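Local coordinates for protein ATP phosphoribosyltransferase regulatory subunit (Bacillus halodurans, PDB 3OD1) that is probably required, together with the HisG subunit, for the first step of histidine biosynthesis and may let histidine regulate that step by feedback, at residues E36-W41 / R105-S110; V131-D136 / G143-L148; L148-L153 / F161-G166; F191-N196 / L273-Y278; C340-N345 / D377-N382. One frame throughout, in Å; residues are numbered along the deposited sequence.

Interaction 1: E36-W41 / R105-S110; sequences EEINLW and RLAYQS
Ile38 and Ala107 meet through methyl groups, with Ile38 CG2 3.7 Å from Ala107 CB. Ile38 comes from the last turns of helix 21-40, and Ala107 from strand 104-113. The branch that touches is the one anti to the backbone N of Ile38; CG1 stands beside that N (chi1 -70°) and leaves CG2 to face the strand. The second touch is looser and uses a backbone oxygen: Trp41 O lies 4.2 Å from Arg105 CD. Helix 21-40 here packs on the large mixed sheet of the class II aminoacyl-tRNA synthetase fold, to whose family HisZ belongs. Around the methyl pair, Ile38 also rests on Leu129 and Val131 of the adjoining strand. Trp41 follows the helix, and its indole N-H is held from within the segment. Trp41 NE1 donates to Glu37 OE2 at 2.8 Å, with an N-H...O angle of 161°. The carboxylate oxygen lies close to the indole plane, while the N-H meets it from above the carboxylate plane. Farther out, Glu37 OE1 pairs with Arg155 in a salt bridge, and Arg359 of the second subunit makes a cation-pi contact with the Trp41 ring.

Interaction 2: V131-D136 / G143-L148; sequences VELIGD and GEVIAL
Leu133 meets Val145 and Glu144 where strand 125-134 turns back into helix 139-155, which packs on the mixed sheet of the class II synthetase fold. The axes of segments 131-134 and 143-148 run nearly antiparallel (165°), 9.8 Å apart at their closest. Leu133 has the largest share of the contact. Leu133 CB lies 4.0 Å from Val145 CG1. CG stands anti to the backbone N (chi1 159°) and directs CD2 toward the helix. Leu133 CD2 then meets two neighbours, Val145 CG1 at 4.0 Å and Glu144 OE1 at 3.8 Å. The Leu133 and Glu144 chains cross roughly at right angles, and the CD2 methyl rests against the carboxylate. That carboxylate is buried but has partners: OE1 pairs with Arg105 in a salt bridge, and OE2 is hydrogen-bonded to Tyr43. These would probably favour its charged form, even with Asp136 OD2 only 5.4 Å from Glu144 OE1. Asp136 OD2 in turn bonds to Gln368 of the second subunit. Two residues back along the strand, Val131 continues the apolar row. Phe316 of strand 313-319 touches both Val131 and Leu148. Those two side chains reach toward each other tip to tip, Val131 CG1 lying 4.1 Å from Leu148 CD2.

Interaction 3: L148-L153 / F161-G166; sequences LMIAAL and FKVAIG
Phe161 packs its ring against Ile150 and Leu153 on one side of helix 139-155, and it buries more surface here than any other residue of the contact. Phe161 CZ lies 3.8 Å from Leu153 CB, and Phe161 CE1 is equally near Leu153 CD1, at 3.8 Å. The ring crosses the leucine at a slant and touches both CB and CD1. At the ring edge, Ile150 O sits near the plane, 3.7 Å from Phe161 CZ. Ile150 CG2 adds a contact at 3.9 Å to Phe161 CZ. Phe161 CG takes the place between the backbone N and the carbonyl carbon (chi1 60°), and Tyr264 stacks on the ring from outside the two segments. An alanine at Phe161 is likely to leave Leu153 and Ile150 without their ring partner and to open a gap beside Tyr264. Along the strand, Val163 continues the buried row and touches the helix through both branches. Val163 CG2 is 3.7 Å from the methyl CE of selenomethionine Met149, whose chain bends at its end to bring CE inward. Val163 CG2 also lies 3.9 Å from Ile150 CG1. In contrast to this tightly packed row, Lys162 at the start of the strand points away from the helix and is exposed to solvent. Helix 139-155 links strands 125-134 and 162-167 of one sheet and packs on it, as part of the class II synthetase fold.

Interaction 4: F191-N196 / L273-Y278; sequences FLYEKN and LHMSYY
Tyr193 approaches Leu273 where the end of helix 182-193 meets an irregular loop, their CA atoms 6.4 Å apart. The helix closes in a Schellman motif. Asn196 N bonds to Phe191 O, and Lys195 N bonds to Leu192 O. Lys195 takes the positive phi (55°) of the C-prime residue. Asn196 then serves as N-cap of the next helix, its OD1 accepting from Gly199 N. Tyr193 supplies most of the contact from the helix side. With CG anti to the backbone N (chi1 173°), its ring extends along the loop backbone. Tyr193 CE1 lies 3.6 Å from Leu273 O, which sits at the ring edge near its plane. Tyr193 CE1 is also 3.8 Å from His274 CA. Selenomethionine Met275 covers one face with its CG, and its chain bends back toward the base of the tyrosine. Met275 SE is 3.9 Å from Tyr193 CB and 4.8 Å from the centroid of the Tyr193 ring, an oblique Met-aromatic contact. An alanine at Tyr193 would probably leave Met275 without its aromatic partner and uncover the Leu273-His274 backbone. The loop is braced by His274, where His274 ND1 accepts from Ser276 N at 3.1 Å in the imidazole plane. Around this surface contact, Met275 also touches Arg189 and Arg190 of helix 182-193. Leu273 rests on Val282 and Glu284 of strand 281-286, and Phe191 and Leu192 lean on Tyr200 of helix 197-206.

Interaction 5: C340-N345 / D377-N382; sequences CILFSN and DAMSSN
Cys340 and Leu342, on the central strand of the three-stranded parallel sheet in the C-terminal domain, meet Met379 of the helix that covers one face. Met379 is a selenomethionine. CG stands anti to the backbone N (chi1 -162°), and the chain beyond it is extended, which carries its end across to the strand. The methyl Met379 CE reaches Cys340 SG at 3.8 Å. One atom back, Met379 SE lies 4.1 Å from Leu342 CD2. Leu342 and Met379 lie alongside each other, pointing opposite ways, and do not meet end-on. Leu342 CD1 makes a looser approach to Ser380 CB, at 4.5 Å. Strand 339-343 lies between strands 365-369 and 385-389. Helix 376-381 leads into the latter and packs on this alpha/beta layer; the axes of segments 340-343 and 377-381 come within 10.1 Å, at 149°. On the other face, Ile341 and Phe343 turn to helix 348-359, which puts the sheet between two helices, as in the anticodon-binding-like domain of class II synthetase relatives. The end of the covering helix is tied by its own polar side chains. Ser381 OG donates to Asp377 O at 2.7 Å, and Ser381 N bonds to the same oxygen from the opposite face of the carbonyl plane. Farther out, Met379 also touches Val366 and Val373, and packs on Pro103 of the second subunit.

The five interactions follow one another along the chain. Interactions 1, 2 and 3 lie on the large mixed sheet, their centres 11 to 15 Å apart. Strands 104-113 and 125-134 are neighbours in it. Interactions 2 and 3 share Leu148 and use successive turns of helix 139-155, whose side chains also touch the end of helix 21-40. Interaction 4 lies at the surface of the same synthetase-like region, about 20 Å from interaction 3 between centres. Interaction 5 stands apart in the C-terminal domain, at least 41 Å from the others between centres. Interactions 1, 2 and 5 all touch the second subunit, so the distant C-terminal domain takes part in joining the two chains.

Interaction 1: E36-W41 / R105-S110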
# COMPACT_ATOMS: atom_id res chain seq x y z
N GLU B 36 -9.35 4.22 11.12
CA GLU B 36 -9.96 3.85 12.39
C GLU B 36 -11.40 4.36 12.51
O GLU B 36 -12.27 3.65 12.98
CB GLU B 36 -9.15 4.37 13.57
CG GLU B 36 -8.44 3.28 14.34
CD GLU B 36 -7.48 3.82 15.38
OE1 GLU B 36 -7.94 4.51 16.32
OE2 GLU B 36 -6.26 3.56 15.24
N GLU B 37 -11.62 5.62 12.14
CA GLU B 37 -12.98 6.19 12.16
C GLU B 37 -13.87 5.43 11.17
O GLU B 37 -14.98 5.01 11.50
CB GLU B 37 -12.97 7.68 11.79
CG GLU B 37 -14.34 8.36 11.93
CD GLU B 37 -14.80 8.45 13.37
OE1 GLU B 37 -13.94 8.33 14.26
OE2 GLU B 37 -16.01 8.65 13.64
N ILE B 38 -13.36 5.24 9.96
CA ILE B 38 -14.09 4.52 8.93
C ILE B 38 -14.54 3.13 9.42
O ILE B 38 -15.66 2.69 9.14
CB ILE B 38 -13.26 4.44 7.65
CG1 ILE B 38 -13.17 5.84 7.00
CG2 ILE B 38 -13.83 3.40 6.68
CD1 ILE B 38 -12.09 5.94 5.92
N ASN B 39 -13.68 2.46 10.17
CA ASN B 39 -14.01 1.12 10.66
C ASN B 39 -15.10 1.13 11.72
O ASN B 39 -15.92 0.21 11.81
CB ASN B 39 -12.76 0.42 11.20
CG ASN B 39 -12.57 -0.94 10.58
OD1 ASN B 39 -12.56 -1.95 11.29
ND2 ASN B 39 -12.43 -0.98 9.25
N LEU B 40 -15.09 2.18 12.53
CA LEU B 40 -16.13 2.41 13.52
C LEU B 40 -17.53 2.63 12.92
O LEU B 40 -18.53 2.53 13.62
CB LEU B 40 -15.76 3.59 14.42
CG LEU B 40 -14.57 3.31 15.35
CD1 LEU B 40 -14.19 4.57 16.14
CD2 LEU B 40 -14.89 2.18 16.30
N TRP B 41 -17.59 2.96 11.63
CA TRP B 41 -18.89 3.17 10.97
C TRP B 41 -19.33 1.97 10.14
O TRP B 41 -20.27 2.06 9.35
CB TRP B 41 -18.84 4.41 10.07
CG TRP B 41 -18.70 5.70 10.80
CD1 TRP B 41 -17.75 6.01 11.73
CD2 TRP B 41 -19.53 6.86 10.65
NE1 TRP B 41 -17.94 7.30 12.17
CE2 TRP B 41 -19.02 7.84 11.52
CE3 TRP B 41 -20.65 7.17 9.87
CZ2 TRP B 41 -19.59 9.12 11.64
CZ3 TRP B 41 -21.22 8.42 9.99
CH2 TRP B 41 -20.70 9.38 10.87
N ARG B 105 -20.83 -1.60 2.44
CA ARG B 105 -20.01 -0.50 2.91
C ARG B 105 -18.56 -0.94 2.85
O ARG B 105 -18.10 -1.77 3.64
CB ARG B 105 -20.40 -0.10 4.33
CG ARG B 105 -21.71 0.68 4.40
CD ARG B 105 -22.18 0.87 5.81
NE ARG B 105 -23.29 1.82 5.85
CZ ARG B 105 -24.56 1.49 5.64
NH1 ARG B 105 -24.89 0.23 5.37
NH2 ARG B 105 -25.49 2.43 5.68
N LEU B 106 -17.84 -0.41 1.87
CA LEU B 106 -16.49 -0.84 1.60
C LEU B 106 -15.57 0.37 1.63
O LEU B 106 -16.01 1.50 1.42
CB LEU B 106 -16.43 -1.55 0.25
CG LEU B 106 -17.24 -2.85 0.15
CD1 LEU B 106 -17.41 -3.28 -1.29
CD2 LEU B 106 -16.59 -3.97 0.93
N ALA B 107 -14.29 0.12 1.90
CA ALA B 107 -13.31 1.19 2.08
C ALA B 107 -11.98 0.79 1.47
O ALA B 107 -11.75 -0.39 1.19
CB ALA B 107 -13.10 1.52 3.59
N TYR B 108 -11.11 1.77 1.25
CA TYR B 108 -9.81 1.47 0.67
C TYR B 108 -8.79 2.51 1.09
O TYR B 108 -9.15 3.61 1.50
CB TYR B 108 -9.90 1.45 -0.86
CG TYR B 108 -10.39 2.78 -1.42
CD1 TYR B 108 -11.75 3.03 -1.57
CD2 TYR B 108 -9.49 3.78 -1.76
CE1 TYR B 108 -12.21 4.25 -2.08
CE2 TYR B 108 -9.94 5.01 -2.26
CZ TYR B 108 -11.30 5.24 -2.42
OH TYR B 108 -11.74 6.46 -2.91
N GLN B 109 -7.52 2.14 1.01
CA GLN B 109 -6.42 3.09 1.10
C GLN B 109 -5.42 2.58 0.07
O GLN B 109 -4.79 1.53 0.26
CB GLN B 109 -5.83 3.09 2.51
CG GLN B 109 -4.67 4.04 2.69
CD GLN B 109 -4.07 3.97 4.09
OE1 GLN B 109 -4.75 3.61 5.06
NE2 GLN B 109 -2.79 4.35 4.21
N SER B 110 -5.30 3.29 -1.04
CA SER B 110 -4.61 2.74 -2.19
C SER B 110 -3.94 3.81 -3.03
O SER B 110 -4.44 4.94 -3.14
CB SER B 110 -5.59 1.99 -3.10
OG SER B 110 -6.30 0.99 -2.39

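Interaction 2: V131-D136 / G143-L148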
# COMPACT_ATOMS: atom_id res chain seq x y z
N VAL B 131 -14.37 5.61 0.81
CA VAL B 131 -15.41 4.60 1.03
C VAL B 131 -16.41 4.61 -0.11
O VAL B 131 -16.57 5.63 -0.80
CB VAL B 131 -16.22 4.89 2.33
CG1 VAL B 131 -15.30 5.02 3.54
CG2 VAL B 131 -17.06 6.17 2.17
N GLU B 132 -17.08 3.48 -0.30
CA GLU B 132 -18.23 3.38 -1.20
C GLU B 132 -19.37 2.78 -0.38
O GLU B 132 -19.17 1.81 0.36
CB GLU B 132 -17.93 2.44 -2.38
CG GLU B 132 -16.60 2.72 -3.07
CD GLU B 132 -16.56 4.08 -3.74
OE1 GLU B 132 -17.63 4.71 -3.91
OE2 GLU B 132 -15.45 4.52 -4.10
N LEU B 133 -20.54 3.38 -0.48
CA LEU B 133 -21.74 2.86 0.16
C LEU B 133 -22.72 2.55 -0.96
O LEU B 133 -23.24 3.46 -1.61
CB LEU B 133 -22.30 3.87 1.16
CG LEU B 133 -23.78 3.74 1.56
CD1 LEU B 133 -24.12 2.35 2.06
CD2 LEU B 133 -24.12 4.78 2.63
N ILE B 134 -22.93 1.27 -1.22
CA ILE B 134 -23.58 0.86 -2.46
C ILE B 134 -24.91 0.18 -2.19
O ILE B 134 -25.00 -0.71 -1.37
CB ILE B 134 -22.69 -0.12 -3.25
CG1 ILE B 134 -21.36 0.54 -3.60
CG2 ILE B 134 -23.41 -0.56 -4.53
CD1 ILE B 134 -20.26 -0.47 -3.87
N GLY B 135 -25.94 0.63 -2.89
CA GLY B 135 -27.25 0.01 -2.78
C GLY B 135 -28.19 0.65 -1.77
O GLY B 135 -29.20 0.06 -1.41
N ASP B 136 -27.87 1.85 -1.31
CA ASP B 136 -28.73 2.57 -0.36
C ASP B 136 -28.98 3.96 -0.91
O ASP B 136 -28.09 4.81 -0.96
CB ASP B 136 -28.10 2.60 1.04
CG ASP B 136 -28.98 3.32 2.07
OD1 ASP B 136 -29.92 4.04 1.70
OD2 ASP B 136 -28.70 3.14 3.28
N GLY B 143 -26.26 11.66 3.75
CA GLY B 143 -25.73 12.31 4.94
C GLY B 143 -24.64 11.51 5.62
O GLY B 143 -23.67 12.08 6.12
N GLU B 144 -24.79 10.19 5.63
CA GLU B 144 -23.79 9.32 6.25
C GLU B 144 -22.39 9.48 5.65
O GLU B 144 -21.42 9.67 6.38
CB GLU B 144 -24.21 7.85 6.18
CG GLU B 144 -23.16 6.87 6.75
CD GLU B 144 -23.52 5.40 6.51
OE1 GLU B 144 -24.72 5.09 6.33
OE2 GLU B 144 -22.60 4.56 6.46
N VAL B 145 -22.25 9.40 4.33
CA VAL B 145 -20.91 9.48 3.76
C VAL B 145 -20.27 10.86 3.98
O VAL B 145 -19.06 10.96 4.14
CB VAL B 145 -20.85 9.09 2.26
CG1 VAL B 145 -21.32 7.65 2.07
CG2 VAL B 145 -21.67 10.05 1.42
N ILE B 146 -21.08 11.92 4.00
CA ILE B 146 -20.53 13.25 4.23
C ILE B 146 -20.13 13.41 5.70
O ILE B 146 -19.05 13.91 6.00
CB ILE B 146 -21.51 14.37 3.81
CG1 ILE B 146 -21.69 14.38 2.28
CG2 ILE B 146 -21.03 15.71 4.32
CD1 ILE B 146 -22.79 15.35 1.78
N ALA B 147 -21.01 12.95 6.59
CA ALA B 147 -20.76 12.99 8.03
C ALA B 147 -19.55 12.15 8.43
O ALA B 147 -18.79 12.53 9.32
CB ALA B 147 -22.00 12.56 8.81
N LEU B 148 -19.38 10.99 7.79
CA LEU B 148 -18.20 10.17 8.02
C LEU B 148 -16.94 10.89 7.55
O LEU B 148 -15.96 10.96 8.28
CB LEU B 148 -18.35 8.82 7.32
CG LEU B 148 -17.13 7.88 7.30
CD1 LEU B 148 -16.56 7.67 8.70
CD2 LEU B 148 -17.52 6.55 6.66

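Interaction 3: L148-L153 / F161-G166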
# COMPACT_ATOMS: atom_id res chain seq x y z
N LEU B 148 -19.38 10.99 7.79
CA LEU B 148 -18.20 10.17 8.02
C LEU B 148 -16.94 10.89 7.55
O LEU B 148 -15.96 10.96 8.28
CB LEU B 148 -18.35 8.82 7.32
CG LEU B 148 -17.13 7.88 7.30
CD1 LEU B 148 -16.56 7.67 8.70
CD2 LEU B 148 -17.52 6.55 6.66
N MSE B 149 -16.98 11.46 6.35
CA MSE B 149 -15.83 12.20 5.85
C MSE B 149 -15.41 13.29 6.82
O MSE B 149 -14.20 13.48 7.09
CB MSE B 149 -16.13 12.82 4.49
CG MSE B 149 -14.85 13.22 3.73
SE MSE B 149 -15.19 13.96 1.95
CE MSE B 149 -16.10 15.60 2.44
N ILE B 150 -16.39 14.03 7.33
CA ILE B 150 -16.14 15.11 8.26
C ILE B 150 -15.55 14.57 9.56
O ILE B 150 -14.62 15.16 10.12
CB ILE B 150 -17.42 15.93 8.53
CG1 ILE B 150 -17.83 16.69 7.26
CG2 ILE B 150 -17.23 16.87 9.75
CD1 ILE B 150 -19.14 17.44 7.34
N ALA B 151 -16.07 13.44 10.03
CA ALA B 151 -15.57 12.87 11.28
C ALA B 151 -14.15 12.32 11.09
O ALA B 151 -13.31 12.40 12.00
CB ALA B 151 -16.51 11.79 11.78
N ALA B 152 -13.88 11.77 9.92
CA ALA B 152 -12.55 11.23 9.63
C ALA B 152 -11.53 12.37 9.49
O ALA B 152 -10.42 12.28 10.00
CB ALA B 152 -12.58 10.36 8.37
N LEU B 153 -11.90 13.42 8.77
CA LEU B 153 -11.04 14.59 8.62
C LEU B 153 -10.69 15.18 9.98
O LEU B 153 -9.53 15.48 10.25
CB LEU B 153 -11.70 15.64 7.73
CG LEU B 153 -11.73 15.23 6.26
CD1 LEU B 153 -12.45 16.26 5.43
CD2 LEU B 153 -10.30 15.02 5.76
N PHE B 161 -12.42 23.46 8.43
CA PHE B 161 -12.61 23.17 7.01
C PHE B 161 -14.08 23.23 6.63
O PHE B 161 -14.95 23.35 7.49
CB PHE B 161 -12.05 21.79 6.66
CG PHE B 161 -12.68 20.67 7.40
CD1 PHE B 161 -13.71 19.93 6.84
CD2 PHE B 161 -12.23 20.33 8.67
CE1 PHE B 161 -14.29 18.86 7.52
CE2 PHE B 161 -12.80 19.27 9.37
CZ PHE B 161 -13.84 18.54 8.80
N LYS B 162 -14.34 23.15 5.32
CA LYS B 162 -15.69 23.26 4.79
C LYS B 162 -15.92 22.21 3.72
O LYS B 162 -15.04 21.92 2.91
CB LYS B 162 -15.92 24.65 4.19
CG LYS B 162 -16.81 25.57 5.02
CD LYS B 162 -16.04 26.26 6.14
CE LYS B 162 -16.51 27.70 6.36
NZ LYS B 162 -16.29 28.59 5.17
N VAL B 163 -17.12 21.64 3.72
CA VAL B 163 -17.56 20.74 2.67
C VAL B 163 -18.67 21.44 1.89
O VAL B 163 -19.71 21.79 2.45
CB VAL B 163 -18.06 19.42 3.25
CG1 VAL B 163 -18.56 18.48 2.13
CG2 VAL B 163 -16.95 18.78 4.06
N ALA B 164 -18.42 21.68 0.62
CA ALA B 164 -19.39 22.37 -0.22
C ALA B 164 -20.22 21.32 -0.95
O ALA B 164 -19.69 20.34 -1.46
CB ALA B 164 -18.67 23.27 -1.21
N ILE B 165 -21.54 21.53 -0.97
CA ILE B 165 -22.46 20.54 -1.50
C ILE B 165 -23.21 21.12 -2.68
O ILE B 165 -23.83 22.17 -2.56
CB ILE B 165 -23.49 20.13 -0.43
CG1 ILE B 165 -22.76 19.58 0.79
CG2 ILE B 165 -24.50 19.14 -1.01
CD1 ILE B 165 -23.66 19.21 1.93
N GLY B 166 -23.15 20.43 -3.83
CA GLY B 166 -23.93 20.78 -5.00
C GLY B 166 -24.91 19.68 -5.40
O GLY B 166 -25.05 18.67 -4.71

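Interaction 4: F191-N196 / L273-Y278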
# COMPACT_ATOMS: atom_id res chain seq x y z
N PHE B 191 -18.70 25.36 -18.87
CA PHE B 191 -18.22 26.56 -18.19
C PHE B 191 -18.17 26.35 -16.67
O PHE B 191 -17.20 26.73 -16.02
CB PHE B 191 -19.06 27.79 -18.53
CG PHE B 191 -18.83 28.31 -19.91
CD1 PHE B 191 -17.65 28.96 -20.23
CD2 PHE B 191 -19.80 28.16 -20.90
CE1 PHE B 191 -17.43 29.44 -21.51
CE2 PHE B 191 -19.59 28.65 -22.18
CZ PHE B 191 -18.40 29.29 -22.49
N LEU B 192 -19.21 25.74 -16.12
CA LEU B 192 -19.28 25.47 -14.68
C LEU B 192 -18.22 24.46 -14.27
O LEU B 192 -17.53 24.63 -13.27
CB LEU B 192 -20.67 24.96 -14.29
CG LEU B 192 -21.83 25.92 -14.56
CD1 LEU B 192 -23.18 25.23 -14.42
CD2 LEU B 192 -21.74 27.13 -13.63
N TYR B 193 -18.11 23.40 -15.05
CA TYR B 193 -17.12 22.36 -14.80
C TYR B 193 -15.72 22.94 -14.70
O TYR B 193 -14.91 22.55 -13.85
CB TYR B 193 -17.21 21.32 -15.91
CG TYR B 193 -16.13 20.27 -15.87
CD1 TYR B 193 -16.09 19.33 -14.85
CD2 TYR B 193 -15.18 20.19 -16.88
CE1 TYR B 193 -15.11 18.34 -14.83
CE2 TYR B 193 -14.20 19.23 -16.87
CZ TYR B 193 -14.16 18.31 -15.84
OH TYR B 193 -13.18 17.34 -15.84
N GLU B 194 -15.42 23.90 -15.57
CA GLU B 194 -14.10 24.52 -15.58
C GLU B 194 -14.07 25.76 -14.69
O GLU B 194 -13.07 26.48 -14.65
CB GLU B 194 -13.70 24.86 -17.01
CG GLU B 194 -13.52 23.62 -17.87
CD GLU B 194 -13.47 23.94 -19.34
OE1 GLU B 194 -13.46 25.14 -19.68
OE2 GLU B 194 -13.45 22.99 -20.16
N LYS B 195 -15.17 25.99 -13.98
CA LYS B 195 -15.29 27.12 -13.05
C LYS B 195 -14.98 28.46 -13.72
O LYS B 195 -14.44 29.38 -13.10
CB LYS B 195 -14.43 26.88 -11.81
CG LYS B 195 -14.81 25.59 -11.11
CD LYS B 195 -13.98 25.35 -9.88
CE LYS B 195 -14.16 23.92 -9.39
NZ LYS B 195 -15.55 23.63 -8.98
N ASN B 196 -15.35 28.55 -14.99
CA ASN B 196 -15.17 29.76 -15.76
C ASN B 196 -16.45 30.62 -15.78
O ASN B 196 -17.21 30.59 -16.76
CB ASN B 196 -14.74 29.38 -17.18
CG ASN B 196 -14.41 30.59 -18.03
OD1 ASN B 196 -14.49 31.73 -17.57
ND2 ASN B 196 -14.06 30.34 -19.28
N LEU B 273 -18.74 18.32 -10.87
CA LEU B 273 -17.50 17.57 -10.64
C LEU B 273 -17.07 16.80 -11.89
O LEU B 273 -15.94 16.36 -12.00
CB LEU B 273 -17.63 16.62 -9.45
CG LEU B 273 -17.69 17.17 -8.01
CD1 LEU B 273 -17.78 16.02 -7.00
CD2 LEU B 273 -16.48 18.02 -7.68
N HIS B 274 -18.00 16.66 -12.83
CA HIS B 274 -17.79 15.79 -13.97
C HIS B 274 -18.91 16.07 -14.97
O HIS B 274 -20.00 16.48 -14.57
CB HIS B 274 -17.82 14.33 -13.51
CG HIS B 274 -17.22 13.36 -14.47
ND1 HIS B 274 -17.85 12.97 -15.63
CD2 HIS B 274 -16.04 12.68 -14.44
CE1 HIS B 274 -17.09 12.10 -16.28
NE2 HIS B 274 -15.99 11.91 -15.58
N MSE B 275 -18.65 15.88 -16.25
CA MSE B 275 -19.70 16.16 -17.24
C MSE B 275 -20.85 15.14 -17.23
O MSE B 275 -21.96 15.47 -17.64
CB MSE B 275 -19.10 16.30 -18.65
CG MSE B 275 -18.18 17.51 -18.81
SE MSE B 275 -19.12 19.21 -18.63
CE MSE B 275 -20.15 19.16 -20.30
N SER B 276 -20.61 13.92 -16.74
CA SER B 276 -21.66 12.89 -16.83
C SER B 276 -21.70 11.88 -15.67
O SER B 276 -22.75 11.31 -15.36
CB SER B 276 -21.52 12.11 -18.13
OG SER B 276 -20.19 11.62 -18.27
N TYR B 277 -20.56 11.65 -15.05
CA TYR B 277 -20.39 10.53 -14.13
C TYR B 277 -21.29 10.59 -12.89
O TYR B 277 -21.92 9.59 -12.53
CB TYR B 277 -18.93 10.47 -13.73
CG TYR B 277 -18.54 9.41 -12.75
CD1 TYR B 277 -18.13 8.14 -13.20
CD2 TYR B 277 -18.49 9.67 -11.39
CE1 TYR B 277 -17.73 7.17 -12.31
CE2 TYR B 277 -18.09 8.70 -10.48
CZ TYR B 277 -17.70 7.45 -10.96
OH TYR B 277 -17.29 6.46 -10.08
N TYR B 278 -21.34 11.74 -12.23
CA TYR B 278 -22.18 11.90 -11.05
C TYR B 278 -23.61 12.20 -11.46
O TYR B 278 -23.85 12.92 -12.43
CB TYR B 278 -21.64 12.98 -10.13
CG TYR B 278 -20.26 12.69 -9.60
CD1 TYR B 278 -20.08 11.88 -8.49
CD2 TYR B 278 -19.13 13.23 -10.21
CE1 TYR B 278 -18.79 11.61 -8.00
CE2 TYR B 278 -17.86 12.98 -9.74
CZ TYR B 278 -17.69 12.16 -8.64
OH TYR B 278 -16.41 11.92 -8.18

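Interaction 5: C340-N345 / D377-N382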
# COMPACT_ATOMS: atom_id res chain seq x y z
N CYS B 340 19.50 4.17 21.14
CA CYS B 340 20.57 3.41 20.51
C CYS B 340 21.52 2.83 21.56
O CYS B 340 22.10 3.57 22.35
CB CYS B 340 21.34 4.28 19.52
SG CYS B 340 22.74 3.45 18.74
N ILE B 341 21.66 1.51 21.57
CA ILE B 341 22.62 0.85 22.44
C ILE B 341 23.81 0.44 21.59
O ILE B 341 23.67 -0.33 20.65
CB ILE B 341 22.01 -0.41 23.11
CG1 ILE B 341 20.85 -0.01 24.03
CG2 ILE B 341 23.08 -1.17 23.89
CD1 ILE B 341 19.97 -1.19 24.44
N LEU B 342 24.97 1.01 21.89
CA LEU B 342 26.21 0.66 21.18
C LEU B 342 26.94 -0.38 21.99
O LEU B 342 27.19 -0.19 23.18
CB LEU B 342 27.10 1.90 21.01
CG LEU B 342 26.52 3.03 20.16
CD1 LEU B 342 27.25 4.33 20.42
CD2 LEU B 342 26.55 2.65 18.67
N PHE B 343 27.29 -1.50 21.37
CA PHE B 343 27.96 -2.54 22.13
C PHE B 343 29.26 -3.00 21.50
O PHE B 343 29.48 -2.79 20.31
CB PHE B 343 27.04 -3.73 22.40
CG PHE B 343 26.66 -4.51 21.17
CD1 PHE B 343 27.34 -5.67 20.82
CD2 PHE B 343 25.60 -4.11 20.37
CE1 PHE B 343 26.99 -6.39 19.70
CE2 PHE B 343 25.25 -4.83 19.24
CZ PHE B 343 25.94 -5.97 18.90
N SER B 344 30.12 -3.61 22.31
CA SER B 344 31.26 -4.34 21.79
C SER B 344 31.08 -5.83 22.10
O SER B 344 30.13 -6.22 22.78
CB SER B 344 32.58 -3.83 22.37
OG SER B 344 32.63 -4.02 23.77
N ASN B 345 32.01 -6.64 21.60
CA ASN B 345 31.86 -8.08 21.62
C ASN B 345 31.55 -8.63 23.00
O ASN B 345 30.61 -9.40 23.18
CB ASN B 345 33.12 -8.74 21.07
CG ASN B 345 32.86 -10.11 20.50
OD1 ASN B 345 31.80 -10.36 19.92
ND2 ASN B 345 33.83 -11.01 20.65
N ASP B 377 30.30 9.35 16.67
CA ASP B 377 29.90 10.68 17.16
C ASP B 377 28.64 11.16 16.43
O ASP B 377 27.73 11.73 17.05
CB ASP B 377 31.00 11.71 16.93
CG ASP B 377 32.14 11.59 17.92
OD1 ASP B 377 32.00 10.85 18.92
OD2 ASP B 377 33.17 12.26 17.69
N ALA B 378 28.61 10.98 15.12
CA ALA B 378 27.46 11.41 14.34
C ALA B 378 26.27 10.55 14.72
O ALA B 378 25.18 11.07 15.02
CB ALA B 378 27.73 11.31 12.85
N MSE B 379 26.46 9.23 14.73
CA MSE B 379 25.36 8.35 15.08
C MSE B 379 24.81 8.67 16.48
O MSE B 379 23.61 8.92 16.65
CB MSE B 379 25.75 6.88 14.99
CG MSE B 379 24.53 5.98 14.93
SE MSE B 379 25.02 4.13 15.16
CE MSE B 379 23.24 3.33 14.98
N SER B 380 25.69 8.68 17.47
CA SER B 380 25.28 8.88 18.85
C SER B 380 24.65 10.26 19.04
O SER B 380 23.87 10.47 19.96
CB SER B 380 26.46 8.71 19.80
OG SER B 380 27.29 9.85 19.79
N SER B 381 25.01 11.20 18.16
CA SER B 381 24.43 12.54 18.20
C SER B 381 23.00 12.53 17.70
O SER B 381 22.18 13.32 18.16
CB SER B 381 25.25 13.51 17.35
OG SER B 381 26.42 13.92 18.03
N ASN B 382 22.70 11.64 16.75
CA ASN B 382 21.42 11.67 16.05
C ASN B 382 20.33 10.77 16.63
O ASN B 382 19.25 10.66 16.06
CB ASN B 382 21.60 11.38 14.56
CG ASN B 382 22.22 12.55 13.82
OD1 ASN B 382 21.51 13.37 13.24
ND2 ASN B 382 23.55 12.64 13.86